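Long-range contacts in ribonucleoside triphosphate reductase (Lactobacillus leichmannii, PDB 1L1L), which catalyses the B12-dependent reduction of ribonucleoside triphosphates to 2'-deoxyribonucleoside triphosphates, the building blocks of DNA, as an allosterically regulated monomer: residues 212-217 / 247-252; 184-189 / 279-284; 180-185 / 232-237; 143-148 / 240-245; 132-137 / 226-231. One frame throughout, in Å; residues are numbered along the deposited sequence.

In the fold
Contacts 1, 2 and 3 lie within the region assigned to the B12-dependent insertion domain and build a three-stranded parallel sheet ordered 183-187, 249-253, 216-219 and packed against helices 224-236 and 275-289. Contact 1 pairs two of its strands; contacts 2 and 3 share Leu184 and Gln185 of the third and set the two helices against it, their centres about 10 Å apart. The preceding turns of helix 224-236, nearer the middle of the molecule, make contact 5, while the loop after it enters contact 4, whose centre is about 11 Å from that of contact 3. Along the chain, segments 132-137 and 143-148 come first and reach roughly ninety residues ahead, thus tying the unit to earlier parts of the monomer.

Contact 1. Residues 212-217 / 247-252; sequences DADSIY and KQKLIL
Parallel strand pairing joins Ile216 and Tyr217 to Leu250 and Ile251 at one side of the small sheet of the insertion domain, strand 216-219 being an outermost member. Ile216 carries the backbone link: its N donates to Lys249 O at 2.6 Å, almost straight at 172°, and its O receives Ile251 N at 2.7 Å. One residue thus bonds to the neighbours on both sides of its partner Leu250, the usual parallel pattern. The two strands are the ends of a beta-alpha-beta unit whose connection is helix 224-236, and on the far side of strand 249-253 the backbone of Leu250 and Leu252 is bonded to strand 183-187. Ile216 and Leu250 turn to the face touched by Leu237, Tyr217 and Ile251 to the other; the Tyr217 hydroxyl is bonded to Asp253.

Before the strand, a type I turn from Asp212 to Ser215 brings two acids to two lysines. The extended chain of Lys249 crosses Asp212 at about a right angle, and its NZ meets OD2 at 2.8 Å from above the carboxylate plane. Asp212 OD1 faces back into the turn, taking weak bonds from the N atoms of Asp214 and Ser215. The bridge from Lys247 NZ to Asp214 OD1 is weak, at 3.3 Å, and the base of the same side chain packs tightly: Lys247 CB lies 3.4 Å from Ile216 CD1.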
# COMPACT_ATOMS: atom_id res chain seq x y z
N ASP A 212 -35.91 26.07 1.38
CA ASP A 212 -37.30 26.05 1.79
C ASP A 212 -37.37 25.18 3.04
O ASP A 212 -36.45 24.41 3.32
CB ASP A 212 -38.20 25.51 0.67
CG ASP A 212 -37.84 24.09 0.25
OD1 ASP A 212 -37.99 23.16 1.08
OD2 ASP A 212 -37.43 23.91 -0.91
N ALA A 213 -38.46 25.32 3.80
CA ALA A 213 -38.65 24.57 5.04
C ALA A 213 -38.39 23.06 4.98
O ALA A 213 -37.90 22.48 5.95
CB ALA A 213 -40.06 24.84 5.57
N ASP A 214 -38.73 22.43 3.86
CA ASP A 214 -38.58 20.98 3.71
C ASP A 214 -37.17 20.45 3.41
O ASP A 214 -36.91 19.25 3.53
CB ASP A 214 -39.55 20.49 2.62
CG ASP A 214 -39.43 18.99 2.37
OD1 ASP A 214 -39.56 18.21 3.33
OD2 ASP A 214 -39.21 18.61 1.20
N SER A 215 -36.25 21.34 3.04
CA SER A 215 -34.89 20.94 2.72
C SER A 215 -34.13 20.33 3.90
O SER A 215 -34.34 20.71 5.06
CB SER A 215 -34.09 22.13 2.19
OG SER A 215 -34.58 22.55 0.93
N ILE A 216 -33.26 19.38 3.60
CA ILE A 216 -32.43 18.75 4.63
C ILE A 216 -31.16 19.58 4.61
O ILE A 216 -30.60 19.85 3.55
CB ILE A 216 -32.09 17.29 4.27
CG1 ILE A 216 -33.38 16.48 4.09
CG2 ILE A 216 -31.24 16.67 5.38
CD1 ILE A 216 -33.16 15.07 3.57
N TYR A 217 -30.71 20.00 5.79
CA TYR A 217 -29.52 20.84 5.88
C TYR A 217 -28.48 20.27 6.84
O TYR A 217 -28.81 19.83 7.94
CB TYR A 217 -29.95 22.25 6.31
CG TYR A 217 -28.81 23.16 6.69
CD1 TYR A 217 -28.23 23.10 7.96
CD2 TYR A 217 -28.30 24.09 5.78
CE1 TYR A 217 -27.18 23.93 8.31
CE2 TYR A 217 -27.24 24.93 6.12
CZ TYR A 217 -26.69 24.84 7.39
OH TYR A 217 -25.64 25.65 7.74
N LYS A 247 -37.68 12.84 1.62
CA LYS A 247 -37.12 14.16 1.38
C LYS A 247 -36.10 14.08 0.25
O LYS A 247 -35.20 13.24 0.27
CB LYS A 247 -36.46 14.69 2.65
CG LYS A 247 -37.42 14.90 3.80
CD LYS A 247 -36.67 15.18 5.08
CE LYS A 247 -37.63 15.42 6.24
NZ LYS A 247 -38.51 16.60 6.00
N GLN A 248 -36.24 14.96 -0.74
CA GLN A 248 -35.34 14.96 -1.89
C GLN A 248 -34.65 16.31 -2.07
O GLN A 248 -34.26 16.68 -3.18
CB GLN A 248 -36.11 14.61 -3.17
CG GLN A 248 -36.95 13.34 -3.05
CD GLN A 248 -37.73 13.03 -4.32
OE1 GLN A 248 -38.82 12.46 -4.25
NE2 GLN A 248 -37.18 13.40 -5.47
N LYS A 249 -34.50 17.04 -0.98
CA LYS A 249 -33.84 18.34 -1.02
C LYS A 249 -32.73 18.37 0.02
O LYS A 249 -33.00 18.42 1.22
CB LYS A 249 -34.86 19.45 -0.75
CG LYS A 249 -35.93 19.57 -1.83
CD LYS A 249 -36.86 20.76 -1.57
CE LYS A 249 -37.87 20.91 -2.70
NZ LYS A 249 -38.77 22.09 -2.52
N LEU A 250 -31.49 18.35 -0.45
CA LEU A 250 -30.34 18.36 0.44
C LEU A 250 -29.45 19.58 0.25
O LEU A 250 -29.12 19.96 -0.87
CB LEU A 250 -29.50 17.09 0.23
CG LEU A 250 -28.23 17.00 1.08
CD1 LEU A 250 -28.58 17.20 2.55
CD2 LEU A 250 -27.54 15.65 0.86
N ILE A 251 -29.08 20.20 1.37
CA ILE A 251 -28.21 21.36 1.34
C ILE A 251 -27.03 21.10 2.27
O ILE A 251 -27.20 21.04 3.48
CB ILE A 251 -28.94 22.62 1.85
CG1 ILE A 251 -30.24 22.84 1.06
CG2 ILE A 251 -28.01 23.83 1.71
CD1 ILE A 251 -31.13 23.93 1.63
N LEU A 252 -25.85 20.91 1.69
CA LEU A 252 -24.65 20.66 2.49
C LEU A 252 -23.84 21.95 2.57
O LEU A 252 -23.43 22.51 1.54
CB LEU A 252 -23.82 19.53 1.86
CG LEU A 252 -24.49 18.16 1.86
CD1 LEU A 252 -23.59 17.14 1.16
CD2 LEU A 252 -24.77 17.71 3.29

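Contact 2. Residues 184-189 / 279-284; sequences LQLVVD and SMLLDV
Leu186 meets Leu281 and Leu282 where a helix packs on one face of a parallel sheet, a two-layer alpha/beta arrangement. Strand 184-187 and helix segment 279-284 run antiparallel, their axes at 177° and 9.5 Å apart at closest approach. Leu186 and Leu184 alternate along the strand with residues directed to the other face, so both point at the helix, while successive residues Leu281 and Leu282 answer from the helix surface.

Leu186 divides its two methyl groups between the helical leucines. CD1 lies against the branch point of Leu282, 3.7 Å from CG, the two side chains sliding past each other in opposite directions. CD2 reaches Leu281 CD1 at 3.9 Å, and here the chains meet at a slant. With CG beside the backbone N (chi1 -57°), Leu186 projects its fork towards the helix. Leu281 also touches Leu234 of helix 224-236 and Leu252 of the central strand, so it is one of the residues at which both helices meet the sheet.

Leu184 has the other common leucine form, CG anti to the backbone N (chi1 178°) and thus swung towards the carbonyl side, and works through a single methyl. No hydrogen bond crosses the interface, which is built from branched apolar groups. Leu184 CD2 stands 4.0 Å from Leu282 CD2, and closer still to the helix backbone, at 3.6 Å from Leu281 O.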
# COMPACT_ATOMS: atom_id res chain seq x y z
N LEU A 184 -29.27 18.64 -5.02
CA LEU A 184 -28.15 19.03 -4.16
C LEU A 184 -27.57 20.42 -4.36
O LEU A 184 -27.26 20.83 -5.48
CB LEU A 184 -27.02 18.00 -4.30
CG LEU A 184 -25.72 18.24 -3.53
CD1 LEU A 184 -26.00 18.14 -2.04
CD2 LEU A 184 -24.67 17.22 -3.95
N GLN A 185 -27.40 21.13 -3.26
CA GLN A 185 -26.81 22.46 -3.30
C GLN A 185 -25.66 22.45 -2.30
O GLN A 185 -25.83 22.03 -1.16
CB GLN A 185 -27.82 23.54 -2.89
CG GLN A 185 -29.08 23.57 -3.72
CD GLN A 185 -29.98 24.72 -3.33
OE1 GLN A 185 -29.69 25.88 -3.64
NE2 GLN A 185 -31.06 24.42 -2.63
N LEU A 186 -24.50 22.90 -2.75
CA LEU A 186 -23.32 22.95 -1.88
C LEU A 186 -23.06 24.42 -1.58
O LEU A 186 -22.79 25.22 -2.49
CB LEU A 186 -22.11 22.32 -2.59
CG LEU A 186 -22.31 20.88 -3.05
CD1 LEU A 186 -21.04 20.35 -3.69
CD2 LEU A 186 -22.71 20.01 -1.87
N VAL A 187 -23.15 24.77 -0.30
CA VAL A 187 -22.95 26.14 0.14
C VAL A 187 -21.58 26.42 0.71
O VAL A 187 -21.06 25.66 1.53
CB VAL A 187 -23.98 26.53 1.22
CG1 VAL A 187 -23.90 28.03 1.49
CG2 VAL A 187 -25.37 26.14 0.79
N VAL A 188 -21.00 27.52 0.27
CA VAL A 188 -19.70 27.99 0.75
C VAL A 188 -19.82 29.50 0.84
O VAL A 188 -19.63 30.22 -0.15
CB VAL A 188 -18.55 27.61 -0.20
CG1 VAL A 188 -17.29 28.39 0.17
CG2 VAL A 188 -18.27 26.11 -0.12
N ASP A 189 -20.15 29.97 2.03
CA ASP A 189 -20.33 31.39 2.31
C ASP A 189 -19.33 32.31 1.63
O ASP A 189 -18.16 31.98 1.48
CB ASP A 189 -20.29 31.62 3.83
CG ASP A 189 -20.44 33.08 4.20
OD1 ASP A 189 -21.18 33.80 3.50
OD2 ASP A 189 -19.85 33.50 5.21
N SER A 279 -16.86 18.87 -5.95
CA SER A 279 -16.93 18.10 -7.20
C SER A 279 -17.34 16.65 -6.93
O SER A 279 -18.22 16.10 -7.60
CB SER A 279 -15.57 18.11 -7.89
OG SER A 279 -15.09 19.43 -8.03
N MET A 280 -16.70 16.04 -5.94
CA MET A 280 -17.00 14.66 -5.59
C MET A 280 -18.47 14.47 -5.23
O MET A 280 -19.10 13.51 -5.68
CB MET A 280 -16.13 14.21 -4.41
CG MET A 280 -16.28 12.75 -4.05
SD MET A 280 -15.85 12.44 -2.31
CE MET A 280 -17.47 12.43 -1.57
N LEU A 281 -19.02 15.37 -4.43
CA LEU A 281 -20.41 15.26 -4.02
C LEU A 281 -21.34 15.47 -5.22
O LEU A 281 -22.38 14.81 -5.33
CB LEU A 281 -20.74 16.27 -2.93
CG LEU A 281 -20.09 16.00 -1.58
CD1 LEU A 281 -20.19 17.25 -0.71
CD2 LEU A 281 -20.76 14.80 -0.91
N LEU A 282 -20.98 16.39 -6.09
CA LEU A 282 -21.79 16.68 -7.27
C LEU A 282 -21.76 15.50 -8.24
O LEU A 282 -22.81 15.05 -8.70
CB LEU A 282 -21.30 17.94 -7.98
CG LEU A 282 -21.49 19.23 -7.16
CD1 LEU A 282 -20.91 20.40 -7.93
CD2 LEU A 282 -22.96 19.45 -6.85
N ASP A 283 -20.56 15.01 -8.53
CA ASP A 283 -20.42 13.87 -9.43
C ASP A 283 -21.00 12.58 -8.87
O ASP A 283 -21.59 11.78 -9.60
CB ASP A 283 -18.95 13.69 -9.81
CG ASP A 283 -18.43 14.84 -10.67
OD1 ASP A 283 -19.25 15.51 -11.33
OD2 ASP A 283 -17.20 15.06 -10.69
N VAL A 284 -20.85 12.37 -7.56
CA VAL A 284 -21.38 11.19 -6.91
C VAL A 284 -22.91 11.23 -6.92
O VAL A 284 -23.59 10.19 -6.94
CB VAL A 284 -20.88 11.11 -5.43
CG1 VAL A 284 -21.72 10.14 -4.63
CG2 VAL A 284 -19.43 10.65 -5.43

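Contact 3. Residues 180-185 / 232-237; sequences FAIDLQ and ALLIDL
With CG1 anti to the carbonyl carbon (chi1 -57°) and CD1 turned by a chi2 of -59°, Ile182 delivers CD1 to Leu237, at the end of helix 224-236. The methyl comes 3.0 Å from Leu237 O, a very close approach, and 3.8 Å from Leu237 CB. The same carbonyl oxygen lies at the edge of the Phe180 ring and in its plane, 3.5 Å from CD2. Further along the strand, Leu184 CD2 also meets the helix: it touches the two methyls of Leu234, each at 4.1 Å, and these two side chains cross at about a right angle.

These contacts join edge strand 183-187 and the residues leading into it to the helix of the beta-alpha-beta unit. Leu250 of the central strand touches Ile182, Leu184, Leu234 and Leu237, and Leu281 of helix 275-289 adjoins Leu234, so leucines and isoleucine fill much of the layer, with Asn285 and Asn289 of helix 275-289 bonding to the Ile182 backbone.

No hydrogen bond links the two segments. Leu237 O is nevertheless satisfied, being bonded to Asn243 ND2, and the polarised C-H edge of Phe180 probably gives this buried oxygen a mildly favourable electrostatic setting.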
# COMPACT_ATOMS: atom_id res chain seq x y z
N PHE A 180 -34.84 7.79 -4.87
CA PHE A 180 -35.03 9.23 -5.08
C PHE A 180 -33.86 9.96 -5.70
O PHE A 180 -32.71 9.76 -5.31
CB PHE A 180 -35.35 9.92 -3.75
CG PHE A 180 -36.27 9.15 -2.86
CD1 PHE A 180 -37.58 8.88 -3.26
CD2 PHE A 180 -35.84 8.69 -1.62
CE1 PHE A 180 -38.44 8.15 -2.43
CE2 PHE A 180 -36.69 7.97 -0.79
CZ PHE A 180 -37.99 7.69 -1.20
N ALA A 181 -34.16 10.81 -6.68
CA ALA A 181 -33.12 11.62 -7.31
C ALA A 181 -33.03 12.83 -6.39
O ALA A 181 -34.00 13.56 -6.23
CB ALA A 181 -33.55 12.06 -8.69
N ILE A 182 -31.87 13.03 -5.78
CA ILE A 182 -31.69 14.13 -4.84
C ILE A 182 -31.25 15.46 -5.46
O ILE A 182 -30.37 15.50 -6.31
CB ILE A 182 -30.68 13.76 -3.74
CG1 ILE A 182 -31.15 12.49 -3.01
CG2 ILE A 182 -30.50 14.92 -2.77
CD1 ILE A 182 -32.50 12.62 -2.34
N ASP A 183 -31.89 16.53 -5.01
CA ASP A 183 -31.55 17.88 -5.47
C ASP A 183 -30.46 18.33 -4.50
O ASP A 183 -30.69 18.40 -3.29
CB ASP A 183 -32.76 18.80 -5.37
CG ASP A 183 -32.46 20.20 -5.87
OD1 ASP A 183 -31.90 20.32 -6.99
OD2 ASP A 183 -32.77 21.18 -5.15
N LEU A 184 -29.27 18.64 -5.02
CA LEU A 184 -28.15 19.03 -4.16
C LEU A 184 -27.57 20.42 -4.36
O LEU A 184 -27.26 20.83 -5.48
CB LEU A 184 -27.02 18.00 -4.30
CG LEU A 184 -25.72 18.24 -3.53
CD1 LEU A 184 -26.00 18.14 -2.04
CD2 LEU A 184 -24.67 17.22 -3.95
N GLN A 185 -27.40 21.13 -3.26
CA GLN A 185 -26.81 22.46 -3.30
C GLN A 185 -25.66 22.45 -2.30
O GLN A 185 -25.83 22.03 -1.16
CB GLN A 185 -27.82 23.54 -2.89
CG GLN A 185 -29.08 23.57 -3.72
CD GLN A 185 -29.98 24.72 -3.33
OE1 GLN A 185 -29.69 25.88 -3.64
NE2 GLN A 185 -31.06 24.42 -2.63
N ALA A 232 -22.00 10.30 3.23
CA ALA A 232 -22.89 9.24 3.73
C ALA A 232 -24.35 9.70 3.69
O ALA A 232 -25.25 8.92 3.33
CB ALA A 232 -22.50 8.85 5.16
N LEU A 233 -24.57 10.96 4.05
CA LEU A 233 -25.90 11.55 4.04
C LEU A 233 -26.42 11.62 2.61
O LEU A 233 -27.52 11.15 2.31
CB LEU A 233 -25.85 12.96 4.65
CG LEU A 233 -27.13 13.80 4.59
CD1 LEU A 233 -28.26 13.06 5.29
CD2 LEU A 233 -26.88 15.18 5.23
N LEU A 234 -25.61 12.20 1.72
CA LEU A 234 -25.95 12.32 0.31
C LEU A 234 -26.36 10.98 -0.31
O LEU A 234 -27.34 10.90 -1.05
CB LEU A 234 -24.77 12.89 -0.48
CG LEU A 234 -24.97 12.89 -2.00
CD1 LEU A 234 -26.19 13.75 -2.35
CD2 LEU A 234 -23.73 13.41 -2.69
N ILE A 235 -25.59 9.94 -0.03
CA ILE A 235 -25.87 8.61 -0.56
C ILE A 235 -27.15 8.01 0.03
O ILE A 235 -28.05 7.60 -0.71
CB ILE A 235 -24.70 7.64 -0.29
CG1 ILE A 235 -23.48 8.05 -1.12
CG2 ILE A 235 -25.11 6.22 -0.63
CD1 ILE A 235 -22.20 7.29 -0.76
N ASP A 236 -27.24 7.96 1.35
CA ASP A 236 -28.40 7.37 2.02
C ASP A 236 -29.75 8.03 1.70
O ASP A 236 -30.80 7.42 1.91
CB ASP A 236 -28.18 7.33 3.54
CG ASP A 236 -27.11 6.32 3.97
OD1 ASP A 236 -27.00 5.25 3.34
OD2 ASP A 236 -26.38 6.59 4.95
N LEU A 237 -29.73 9.27 1.20
CA LEU A 237 -30.97 9.97 0.88
C LEU A 237 -31.56 9.51 -0.45
O LEU A 237 -32.64 9.96 -0.86
CB LEU A 237 -30.75 11.49 0.81
CG LEU A 237 -30.57 12.24 2.13
CD1 LEU A 237 -30.43 13.72 1.84
CD2 LEU A 237 -31.77 11.98 3.05

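Contact 4. Residues 143-148 / 240-245; sequences EKAVSM and AQTNPD
The short, weakly bonded strand about Lys144 and Ala145, which pairs with 127-128 as a small antiparallel sheet, is met by Gln241 and Thr242 from the loop after helix 224-236. Gln241 reaches across with an otherwise extended chain whose first torsion (chi1 67°) places CG between its backbone N and carbonyl carbon. Its amide NE2 donates to Lys144 O, but at 3.3 Å and 126° the bond is weak. The same nitrogen sits near Ala145 CA and the Val146 side chain, while elsewhere Gln241 rests on Pro176.

A water makes the second link. It accepts from Val146 N at 2.9 Å and donates to Thr242 OG1 at 2.8 Å, spanning segments that have no direct backbone bond. Thr242 OG1 is also hydrogen-bonded to Asp236 O, so the hydroxyl that accepts the water's hydrogen bond ties its loop back to the helix end. This loop is the return leg of the beta-alpha-beta unit, leading from helix 224-236 to strand 249-253. On the other side, a type I turn from Ala145 to Met148 leads into helix 148-158, and within it Ser147 OG bonds to Asp236 OD2.

Thr242 CG2 turns to the strand, lying 4.3 Å from Ala145 CB and 4.0 Å from Glu143 OE1. The carboxylate at the end of the extended Glu143 side chain has its polar partner elsewhere, OE2 being bonded to Gly140 N.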
# COMPACT_ATOMS: atom_id res chain seq x y z
N GLU A 143 -28.39 -0.90 12.07
CA GLU A 143 -29.13 -0.62 10.85
C GLU A 143 -28.24 -0.55 9.61
O GLU A 143 -27.32 0.26 9.54
CB GLU A 143 -29.91 0.69 11.00
CG GLU A 143 -30.68 1.11 9.76
CD GLU A 143 -31.51 2.35 9.99
OE1 GLU A 143 -32.15 2.82 9.03
OE2 GLU A 143 -31.53 2.85 11.14
N LYS A 144 -28.55 -1.38 8.61
CA LYS A 144 -27.78 -1.42 7.37
C LYS A 144 -28.02 -0.21 6.48
O LYS A 144 -29.16 0.25 6.34
CB LYS A 144 -28.10 -2.70 6.60
CG LYS A 144 -27.72 -3.98 7.32
CD LYS A 144 -27.82 -5.19 6.40
CE LYS A 144 -27.37 -6.46 7.09
NZ LYS A 144 -27.30 -7.60 6.14
N ALA A 145 -26.95 0.30 5.88
CA ALA A 145 -27.04 1.47 5.01
C ALA A 145 -26.19 1.29 3.76
O ALA A 145 -25.11 0.71 3.81
CB ALA A 145 -26.60 2.71 5.76
N VAL A 146 -26.69 1.81 2.65
CA VAL A 146 -25.98 1.73 1.38
C VAL A 146 -24.64 2.47 1.42
O VAL A 146 -23.70 2.10 0.73
CB VAL A 146 -26.82 2.32 0.24
CG1 VAL A 146 -26.02 2.35 -1.04
CG2 VAL A 146 -28.09 1.49 0.07
N SER A 147 -24.58 3.51 2.25
CA SER A 147 -23.39 4.34 2.37
C SER A 147 -22.24 3.75 3.19
O SER A 147 -21.10 4.19 3.06
CB SER A 147 -23.77 5.69 2.99
OG SER A 147 -24.16 5.51 4.34
N MET A 148 -22.52 2.76 4.03
CA MET A 148 -21.48 2.18 4.87
C MET A 148 -20.14 1.83 4.20
O MET A 148 -19.11 2.38 4.56
CB MET A 148 -22.03 0.96 5.62
CG MET A 148 -21.11 0.42 6.72
SD MET A 148 -19.60 -0.39 6.06
CE MET A 148 -18.87 -1.07 7.59
N ALA A 240 -35.13 4.78 0.11
CA ALA A 240 -36.24 4.84 1.06
C ALA A 240 -35.94 4.24 2.43
O ALA A 240 -36.39 4.77 3.44
CB ALA A 240 -37.46 4.15 0.45
N GLN A 241 -35.18 3.15 2.46
CA GLN A 241 -34.84 2.48 3.71
C GLN A 241 -34.19 3.41 4.73
O GLN A 241 -34.31 3.21 5.94
CB GLN A 241 -33.89 1.31 3.42
CG GLN A 241 -32.52 1.75 2.93
CD GLN A 241 -31.64 0.58 2.55
OE1 GLN A 241 -31.90 -0.11 1.56
NE2 GLN A 241 -30.59 0.34 3.34
N THR A 242 -33.48 4.42 4.23
CA THR A 242 -32.79 5.37 5.09
C THR A 242 -33.27 6.79 4.80
O THR A 242 -32.51 7.75 4.94
CB THR A 242 -31.26 5.31 4.89
OG1 THR A 242 -30.96 5.36 3.50
CG2 THR A 242 -30.70 4.03 5.48
N ASN A 243 -34.53 6.91 4.40
CA ASN A 243 -35.13 8.20 4.09
C ASN A 243 -36.65 8.09 4.08
O ASN A 243 -37.30 8.26 3.04
CB ASN A 243 -34.64 8.70 2.73
CG ASN A 243 -35.12 10.11 2.42
OD1 ASN A 243 -35.77 10.75 3.25
ND2 ASN A 243 -34.80 10.59 1.23
N PRO A 244 -37.25 7.79 5.24
CA PRO A 244 -38.70 7.66 5.35
C PRO A 244 -39.48 8.88 4.85
O PRO A 244 -40.45 8.75 4.11
CB PRO A 244 -38.92 7.38 6.84
CG PRO A 244 -37.72 8.03 7.49
CD PRO A 244 -36.61 7.64 6.56
N ASP A 245 -39.04 10.07 5.26
CA ASP A 245 -39.70 11.32 4.86
C ASP A 245 -39.69 11.60 3.37
O ASP A 245 -40.23 12.61 2.92
CB ASP A 245 -39.07 12.49 5.60
CG ASP A 245 -39.58 12.64 7.01
OD1 ASP A 245 -39.70 11.61 7.71
OD2 ASP A 245 -39.86 13.78 7.42
O HOH W 1 -28.93 3.61 2.64

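Contact 5. Residues 132-137 / 226-231; sequences SKIVPS and GWVLAN
Pro136 and Leu229 bring the backbones closest, with 6.2 Å between Pro136 CA and Leu229 CA, as the irregular segment 132-137 passes one flank of a helix. That helix, 224-236, is the connection of the beta-alpha-beta unit in the insertion domain. The passing segment belongs to the loop between strands 127-128 and 144-145, and the contact is apolar, with no hydrogen bond between the segments.

Ile134 points at the helix and uses both of its branches. CG2 and CD1 both approach Val228 CG1, CG2 at 4.1 Å, and the two side chains cross at about a right angle. In Val228, CG1 stands anti to the backbone N (chi1 175°), which turns that methyl to the loop. Helix 148-158 also adjoins this pair: Asp155 touches Ile134, while Ser151 and Met158 touch Val228. Val135 points its side chain away from the helix, though its carbonyl carbon still lies beside Leu229 CD2.

Leu229 leans over from the side of the helix. Its CD2 methyl lies 4.0 Å from Pro136 N and 4.3 Å from Pro136 CG, reaching the proline ring at its nitrogen and its outer carbon. Elsewhere Leu229 also touches Tyr218 of strand 216-219, so it bridges loop and sheet. The tightest approach is made by the same methyl, Leu229 CD2 standing 3.5 Å from Ile134 CG2.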
# COMPACT_ATOMS: atom_id res chain seq x y z
N SER A 132 -19.03 2.15 15.79
CA SER A 132 -17.76 2.66 15.31
C SER A 132 -17.67 4.15 15.61
O SER A 132 -18.65 4.77 16.01
CB SER A 132 -17.65 2.44 13.79
OG SER A 132 -17.89 1.08 13.45
N LYS A 133 -16.48 4.71 15.42
CA LYS A 133 -16.27 6.14 15.66
C LYS A 133 -17.16 6.99 14.77
O LYS A 133 -17.62 8.06 15.18
CB LYS A 133 -14.79 6.49 15.43
CG LYS A 133 -13.92 6.34 16.68
CD LYS A 133 -14.16 5.01 17.40
CE LYS A 133 -13.37 4.94 18.70
NZ LYS A 133 -13.65 6.10 19.58
N ILE A 134 -17.40 6.52 13.55
CA ILE A 134 -18.26 7.23 12.61
C ILE A 134 -19.60 6.51 12.47
O ILE A 134 -19.65 5.34 12.11
CB ILE A 134 -17.61 7.32 11.22
CG1 ILE A 134 -16.30 8.10 11.30
CG2 ILE A 134 -18.57 7.97 10.24
CD1 ILE A 134 -15.53 8.16 9.99
N VAL A 135 -20.68 7.21 12.78
CA VAL A 135 -22.02 6.64 12.68
C VAL A 135 -23.01 7.75 12.36
O VAL A 135 -23.19 8.68 13.16
CB VAL A 135 -22.45 5.96 14.00
CG1 VAL A 135 -23.89 5.46 13.87
CG2 VAL A 135 -21.51 4.80 14.33
N PRO A 136 -23.65 7.69 11.19
CA PRO A 136 -24.62 8.73 10.80
C PRO A 136 -25.70 8.90 11.88
O PRO A 136 -26.17 7.92 12.46
CB PRO A 136 -25.18 8.20 9.49
CG PRO A 136 -23.99 7.47 8.90
CD PRO A 136 -23.48 6.71 10.11
N SER A 137 -26.08 10.15 12.14
CA SER A 137 -27.08 10.47 13.14
C SER A 137 -28.44 9.84 12.86
O SER A 137 -29.17 9.47 13.78
CB SER A 137 -27.25 11.98 13.25
OG SER A 137 -27.75 12.51 12.03
N GLY A 226 -16.41 14.84 9.20
CA GLY A 226 -17.40 15.72 8.60
C GLY A 226 -17.57 15.39 7.13
O GLY A 226 -18.69 15.36 6.62
N TRP A 227 -16.45 15.14 6.46
CA TRP A 227 -16.42 14.81 5.03
C TRP A 227 -17.11 13.48 4.76
O TRP A 227 -17.91 13.37 3.82
CB TRP A 227 -14.96 14.71 4.54
CG TRP A 227 -14.29 16.04 4.28
CD1 TRP A 227 -14.37 17.17 5.04
CD2 TRP A 227 -13.42 16.35 3.19
NE1 TRP A 227 -13.61 18.16 4.49
CE2 TRP A 227 -13.01 17.69 3.36
CE3 TRP A 227 -12.95 15.63 2.08
CZ2 TRP A 227 -12.15 18.33 2.46
CZ3 TRP A 227 -12.09 16.26 1.19
CH2 TRP A 227 -11.70 17.60 1.38
N VAL A 228 -16.80 12.48 5.58
CA VAL A 228 -17.39 11.15 5.45
C VAL A 228 -18.91 11.18 5.67
O VAL A 228 -19.67 10.67 4.84
CB VAL A 228 -16.77 10.15 6.46
CG1 VAL A 228 -17.49 8.80 6.37
CG2 VAL A 228 -15.27 9.96 6.14
N LEU A 229 -19.35 11.78 6.78
CA LEU A 229 -20.77 11.87 7.10
C LEU A 229 -21.58 12.61 6.02
O LEU A 229 -22.74 12.27 5.77
CB LEU A 229 -20.96 12.56 8.46
CG LEU A 229 -20.38 11.80 9.67
CD1 LEU A 229 -20.58 12.60 10.94
CD2 LEU A 229 -21.04 10.44 9.78
N ALA A 230 -20.96 13.61 5.39
CA ALA A 230 -21.63 14.39 4.35
C ALA A 230 -21.86 13.57 3.07
O ALA A 230 -22.86 13.75 2.36
CB ALA A 230 -20.82 15.61 4.03
N ASN A 231 -20.93 12.67 2.77
CA ASN A 231 -21.07 11.83 1.60
C ASN A 231 -22.05 10.71 1.97
O ASN A 231 -22.83 10.26 1.13
CB ASN A 231 -19.71 11.24 1.19
CG ASN A 231 -19.82 10.31 -0.01
OD1 ASN A 231 -20.21 10.73 -1.10
ND2 ASN A 231 -19.46 9.05 0.19